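Local structure of SusD/RagB family nutrient-binding outer membrane lipoprotein (Bacteroides vulgatus, 4F7A) at residues S280-P285 with A430-G435; K30-N35 with A329-A334. The protein probably binds glycans, perhaps mucin O-glycans, at the outer membrane as a SusD-type lipoprotein with a TPR-like helical fold. All blocks are in the same frame, centred on the assembly; numbering follows the deposited sequence.

Interaction 1 of 2, residues S280-P285 with A430-G435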
loop_
_atom_site.group_PDB
_atom_site.type_symbol
_atom_site.label_atom_id
_atom_site.label_comp_id
_atom_site.label_asym_id
_atom_site.label_seq_id
_atom_site.Cartn_x
_atom_site.Cartn_y
_atom_site.Cartn_z
ATOM N N SER A 280 -7.336 -7.999 -18.293
ATOM C CA SER A 280 -7.300 -7.075 -19.444
ATOM C C SER A 280 -7.692 -5.659 -19.019
ATOM O O SER A 280 -7.511 -4.707 -19.764
ATOM C CB SER A 280 -8.226 -7.533 -20.580
ATOM O OG SER A 280 -9.600 -7.439 -20.242
ATOM N N ILE A 281 -8.238 -5.539 -17.811
ATOM C CA ILE A 281 -8.536 -4.235 -17.207
ATOM C C ILE A 281 -7.271 -3.608 -16.627
ATOM O O ILE A 281 -6.980 -2.421 -16.835
ATOM C CB ILE A 281 -9.615 -4.348 -16.118
ATOM C CG1 ILE A 281 -10.918 -4.906 -16.708
ATOM C CG2 ILE A 281 -9.874 -2.951 -15.467
ATOM C CD1 ILE A 281 -12.002 -5.283 -15.600
ATOM N N TYR A 282 -6.487 -4.435 -15.953
ATOM C CA TYR A 282 -5.225 -3.994 -15.383
ATOM C C TYR A 282 -4.103 -3.785 -16.420
ATOM O O TYR A 282 -3.351 -2.818 -16.319
ATOM C CB TYR A 282 -4.740 -5.013 -14.364
ATOM C CG TYR A 282 -5.506 -5.136 -13.042
ATOM C CD1 TYR A 282 -6.789 -4.624 -12.869
ATOM C CD2 TYR A 282 -4.963 -5.875 -11.992
ATOM C CE1 TYR A 282 -7.470 -4.760 -11.664
ATOM C CE2 TYR A 282 -5.649 -6.042 -10.803
ATOM C CZ TYR A 282 -6.894 -5.461 -10.628
ATOM O OH TYR A 282 -7.575 -5.613 -9.443
ATOM N N TYR A 283 -3.968 -4.721 -17.350
ATOM C CA TYR A 283 -2.847 -4.754 -18.286
ATOM C C TYR A 283 -3.319 -5.006 -19.718
ATOM O O TYR A 283 -4.489 -5.318 -19.970
ATOM C CB TYR A 283 -1.838 -5.831 -17.880
ATOM C CG TYR A 283 -1.244 -5.617 -16.490
ATOM C CD1 TYR A 283 -0.156 -4.779 -16.296
ATOM C CD2 TYR A 283 -1.776 -6.258 -15.387
ATOM C CE1 TYR A 283 0.368 -4.566 -15.010
ATOM C CE2 TYR A 283 -1.233 -6.082 -14.107
ATOM C CZ TYR A 283 -0.171 -5.244 -13.927
ATOM O OH TYR A 283 0.355 -5.083 -12.656
ATOM N N ASN A 284 -2.384 -4.867 -20.646
ATOM C CA ASN A 284 -2.603 -5.160 -22.063
ATOM C C ASN A 284 -1.783 -6.395 -22.438
ATOM O O ASN A 284 -0.748 -6.660 -21.814
ATOM C CB ASN A 284 -2.127 -3.996 -22.934
ATOM C CG ASN A 284 -3.007 -2.743 -22.814
ATOM O OD1 ASN A 284 -4.141 -2.809 -22.347
ATOM N ND2 ASN A 284 -2.465 -1.592 -23.235
ATOM N N PRO A 285 -2.211 -7.132 -23.478
ATOM C CA PRO A 285 -1.379 -8.222 -23.950
ATOM C C PRO A 285 -0.004 -7.750 -24.390
ATOM O O PRO A 285 0.165 -6.603 -24.805
ATOM C CB PRO A 285 -2.153 -8.771 -25.156
ATOM C CG PRO A 285 -3.580 -8.323 -24.946
ATOM C CD PRO A 285 -3.477 -7.013 -24.230
ATOM N N ALA A 430 -6.865 -7.237 -5.403
ATOM C CA ALA A 430 -7.845 -6.184 -5.180
ATOM C C ALA A 430 -7.249 -4.843 -4.787
ATOM O O ALA A 430 -7.886 -3.817 -5.006
ATOM C CB ALA A 430 -8.867 -6.632 -4.103
ATOM N N CYS A 431 -6.029 -4.835 -4.226
ATOM C CA CYS A 431 -5.369 -3.571 -3.838
ATOM C C CYS A 431 -4.668 -2.870 -5.000
ATOM O O CYS A 431 -4.185 -1.750 -4.835
ATOM C CB CYS A 431 -4.354 -3.830 -2.709
ATOM S SG CYS A 431 -5.153 -4.069 -1.096
ATOM N N TRP A 432 -4.589 -3.546 -6.151
ATOM C CA TRP A 432 -3.913 -3.039 -7.342
ATOM C C TRP A 432 -4.536 -1.698 -7.749
ATOM O O TRP A 432 -5.766 -1.560 -7.713
ATOM C CB TRP A 432 -4.070 -4.064 -8.477
ATOM C CG TRP A 432 -3.308 -3.757 -9.734
ATOM C CD1 TRP A 432 -2.066 -4.215 -10.066
ATOM C CD2 TRP A 432 -3.710 -2.895 -10.799
ATOM N NE1 TRP A 432 -1.680 -3.704 -11.264
ATOM C CE2 TRP A 432 -2.681 -2.900 -11.747
ATOM C CE3 TRP A 432 -4.868 -2.144 -11.066
ATOM C CZ2 TRP A 432 -2.761 -2.180 -12.944
ATOM C CZ3 TRP A 432 -4.927 -1.429 -12.236
ATOM C CH2 TRP A 432 -3.884 -1.454 -13.160
ATOM N N PRO A 433 -3.704 -0.713 -8.158
ATOM C CA PRO A 433 -2.249 -0.742 -8.397
ATOM C C PRO A 433 -1.367 -0.259 -7.242
ATOM O O PRO A 433 -0.174 0.042 -7.452
ATOM C CB PRO A 433 -2.105 0.214 -9.558
ATOM C CG PRO A 433 -3.153 1.297 -9.220
ATOM C CD PRO A 433 -4.291 0.567 -8.587
ATOM N N GLU A 434 -1.927 -0.223 -6.041
ATOM C CA GLU A 434 -1.277 0.454 -4.909
ATOM C C GLU A 434 -0.276 -0.482 -4.247
ATOM O O GLU A 434 -0.630 -1.291 -3.386
ATOM C CB GLU A 434 -2.321 0.958 -3.898
ATOM C CG GLU A 434 -1.841 2.172 -3.075
ATOM C CD GLU A 434 -0.693 1.799 -2.170
ATOM O OE1 GLU A 434 -0.982 1.112 -1.169
ATOM O OE2 GLU A 434 0.484 2.176 -2.462
ATOM N N GLY A 435 0.985 -0.317 -4.625
ATOM C CA GLY A 435 2.040 -1.250 -4.264
ATOM C C GLY A 435 2.446 -1.262 -2.801
ATOM O O GLY A 435 2.963 -2.271 -2.317
#

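Interaction 2 of 2, residues K30-N35 with A329-A334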
loop_
_atom_site.group_PDB
_atom_site.type_symbol
_atom_site.label_atom_id
_atom_site.label_comp_id
_atom_site.label_asym_id
_atom_site.label_seq_id
_atom_site.Cartn_x
_atom_site.Cartn_y
_atom_site.Cartn_z
ATOM N N LYS A 30 -2.420 15.422 -1.679
ATOM C CA LYS A 30 -1.559 15.223 -2.850
ATOM C C LYS A 30 -0.268 14.488 -2.508
ATOM O O LYS A 30 0.407 13.984 -3.394
ATOM C CB LYS A 30 -1.199 16.561 -3.487
ATOM C CG LYS A 30 -2.391 17.238 -4.131
ATOM C CD LYS A 30 -1.971 18.509 -4.873
ATOM C CE LYS A 30 -3.153 19.109 -5.637
ATOM N NZ LYS A 30 -2.871 20.440 -6.249
ATOM N N GLY A 31 0.067 14.440 -1.228
ATOM C CA GLY A 31 1.367 13.961 -0.786
ATOM C C GLY A 31 1.389 12.530 -0.265
ATOM O O GLY A 31 2.444 12.046 0.119
ATOM N N ILE A 32 0.245 11.857 -0.239
ATOM C CA ILE A 32 0.184 10.447 0.231
ATOM C C ILE A 32 0.707 9.490 -0.876
ATOM O O ILE A 32 1.767 8.899 -0.713
ATOM C CB ILE A 32 -1.236 10.061 0.699
ATOM C CG1 ILE A 32 -1.667 10.935 1.886
ATOM C CG2 ILE A 32 -1.310 8.534 1.044
ATOM C CD1 ILE A 32 -3.208 10.932 2.152
ATOM N N TYR A 33 -0.064 9.329 -1.965
ATOM C CA TYR A 33 0.406 8.707 -3.244
ATOM C C TYR A 33 1.025 9.869 -3.990
ATOM O O TYR A 33 0.368 10.577 -4.795
ATOM C CB TYR A 33 -0.770 8.145 -4.004
ATOM C CG TYR A 33 -0.509 7.159 -5.143
ATOM C CD1 TYR A 33 -0.154 5.826 -4.893
ATOM C CD2 TYR A 33 -0.739 7.526 -6.452
ATOM C CE1 TYR A 33 -0.002 4.917 -5.930
ATOM C CE2 TYR A 33 -0.597 6.626 -7.483
ATOM C CZ TYR A 33 -0.234 5.324 -7.218
ATOM O OH TYR A 33 -0.115 4.450 -8.265
ATOM N N PHE A 34 2.278 10.093 -3.630
ATOM C CA PHE A 34 2.889 11.410 -3.688
ATOM C C PHE A 34 2.908 11.959 -5.092
ATOM O O PHE A 34 3.483 11.356 -5.988
ATOM C CB PHE A 34 4.319 11.331 -3.149
ATOM C CG PHE A 34 4.997 12.663 -3.039
ATOM C CD1 PHE A 34 5.620 13.226 -4.140
ATOM C CD2 PHE A 34 5.024 13.346 -1.835
ATOM C CE1 PHE A 34 6.242 14.448 -4.054
ATOM C CE2 PHE A 34 5.651 14.583 -1.741
ATOM C CZ PHE A 34 6.264 15.129 -2.843
ATOM N N ASN A 35 2.272 13.109 -5.290
ATOM C CA ASN A 35 2.473 13.852 -6.538
ATOM C C ASN A 35 2.282 15.338 -6.315
ATOM O O ASN A 35 1.634 16.046 -7.102
ATOM C CB ASN A 35 1.596 13.308 -7.655
ATOM C CG ASN A 35 2.237 13.471 -9.027
ATOM O OD1 ASN A 35 3.476 13.514 -9.151
ATOM N ND2 ASN A 35 1.406 13.539 -10.072
ATOM N N ALA A 329 -6.387 8.167 -7.432
ATOM C CA ALA A 329 -5.386 7.241 -6.925
ATOM C C ALA A 329 -5.938 6.479 -5.734
ATOM O O ALA A 329 -6.102 7.041 -4.652
ATOM C CB ALA A 329 -4.105 8.007 -6.497
ATOM N N VAL A 330 -6.207 5.198 -5.928
ATOM C CA VAL A 330 -6.803 4.368 -4.891
ATOM C C VAL A 330 -5.850 4.171 -3.703
ATOM O O VAL A 330 -4.655 3.887 -3.899
ATOM C CB VAL A 330 -7.193 3.006 -5.472
ATOM C CG1 VAL A 330 -7.682 2.102 -4.397
ATOM C CG2 VAL A 330 -8.278 3.205 -6.573
ATOM N N LEU A 331 -6.383 4.355 -2.492
ATOM C CA LEU A 331 -5.635 4.200 -1.226
ATOM C C LEU A 331 -6.195 3.101 -0.324
ATOM O O LEU A 331 -5.427 2.407 0.351
ATOM C CB LEU A 331 -5.606 5.513 -0.429
ATOM C CG LEU A 331 -4.790 6.644 -1.076
ATOM C CD1 LEU A 331 -4.877 7.890 -0.219
ATOM C CD2 LEU A 331 -3.342 6.205 -1.307
ATOM N N LEU A 332 -7.517 2.981 -0.270
ATOM C CA LEU A 332 -8.177 2.006 0.615
ATOM C C LEU A 332 -9.569 1.647 0.053
ATOM O O LEU A 332 -10.433 2.502 -0.055
ATOM C CB LEU A 332 -8.280 2.578 2.033
ATOM C CG LEU A 332 -8.593 1.584 3.150
ATOM C CD1 LEU A 332 -8.149 2.133 4.499
ATOM C CD2 LEU A 332 -10.062 1.228 3.156
ATOM N N THR A 333 -9.770 0.373 -0.277
ATOM C CA THR A 333 -10.955 -0.056 -0.986
ATOM C C THR A 333 -11.881 -0.823 -0.064
ATOM O O THR A 333 -11.455 -1.399 0.951
ATOM C CB THR A 333 -10.590 -0.955 -2.197
ATOM O OG1 THR A 333 -9.973 -2.167 -1.738
ATOM C CG2 THR A 333 -9.644 -0.206 -3.186
ATOM N N ALA A 334 -13.152 -0.832 -0.456
ATOM C CA ALA A 334 -14.152 -1.714 0.084
ATOM C C ALA A 334 -13.713 -3.188 -0.018
ATOM O O ALA A 334 -13.864 -3.965 0.930
ATOM C CB ALA A 334 -15.469 -1.485 -0.687
#

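Interaction 1 of 2, residues S280-P285 with A430-G435
W432 has its CG anti to the backbone N (chi1 -174°), which sends the indole out toward helix 279-282; Y282 meets it with its own CG anti to the carbonyl carbon (chi1 -70°). The two side chains run past each other in opposite directions and lie almost parallel, an offset stack of the Y282 ring on the six-membered ring of W432 with centroids 4.0 Å apart and planes at 7°. CE2 of Y282 reaches back as far as CB of W432, at 3.4 Å, while CB of Y282 sits over the benzo ring as a CH-pi contact. The other face of the indole is taken by P433, its own neighbour, folded back by the cis peptide bond between them. At the indole edge, NE1 of W432 donates to OH of Y283 over 2.8 Å, with the oxygen lying somewhat out of the indole plane; the Y283 ring itself comes in obliquely. Stack and hydrogen bond together fix the rotation of the indole. With an alanine here, Y282 would probably lose its stacking partner and Y283 OH its N-H donor, and the space between the Y282 ring and P433 would be left unfilled. The hydroxyl of Y282 is bonded to the backbone oxygen of I429, and Y60 meets the indole edge-to-face, while I267 of helix 265-273 touches both Y283 and W432. The whole is a buried aromatic cluster, joining the C-terminal end of helix 279-282 to that of helix 416-431 within the SusD-like fold.

Interaction 2 of 2, residues K30-N35 with A329-A334
The ring of Y33 meets A329 at a slant, with the methyl CB of A329 coming 3.4 Å from CD2 of Y33 and lying farther from CG and CE2. W46 meets the same ring with planes at about 50°, and P251 and L252 of helix 251-257 also touch the Y33 side chain. A chi1 of -164° turns the Y33 ring away from its own backbone N and toward A329, at the start of strand 329-332. Y33 is the centre of an inverse gamma turn in the loop that follows helix 15-30, and this tight bend presents I32 and Y33 together to the strand. The strand pairs antiparallel with strand 241-243 and carries a classic beta bulge, L331 and L332 both facing I241. Next to the ring, I32 crosses L331: CG2 of I32 lies 3.8 Å from CD1 of L331 and nearly as close to CD2, so one methyl rests against both branches of the leucine. L331 CD2 also approaches CB of Y33, at 4.2 Å. Helix 111-132 adjoins this apolar patch, with E123 touching both I32 and L331, while R127 of that helix donates from NH2 to the backbone oxygen of I32.

How the interactions relate
The centres of the two contacts lie about 15 Å apart, and both are buried. Along the chain their segments alternate: 30-35 comes first, then 280-285, 329-334 and 430-435, so the two long-range connections cross and tie distant parts of the sequence into one body. Strand 329-332 is the next regular element after helix 279-282. The contacts also touch directly, CG of E434 packing at 3.4 Å from the backbone oxygen of V330. R127 of helix 111-132 links them further, salt-bridged to E434 of interaction 1 and hydrogen-bonded to the backbone oxygen of I32 in interaction 2. Helix 334-346, which begins directly beyond 329-334, packs against A430 and C431.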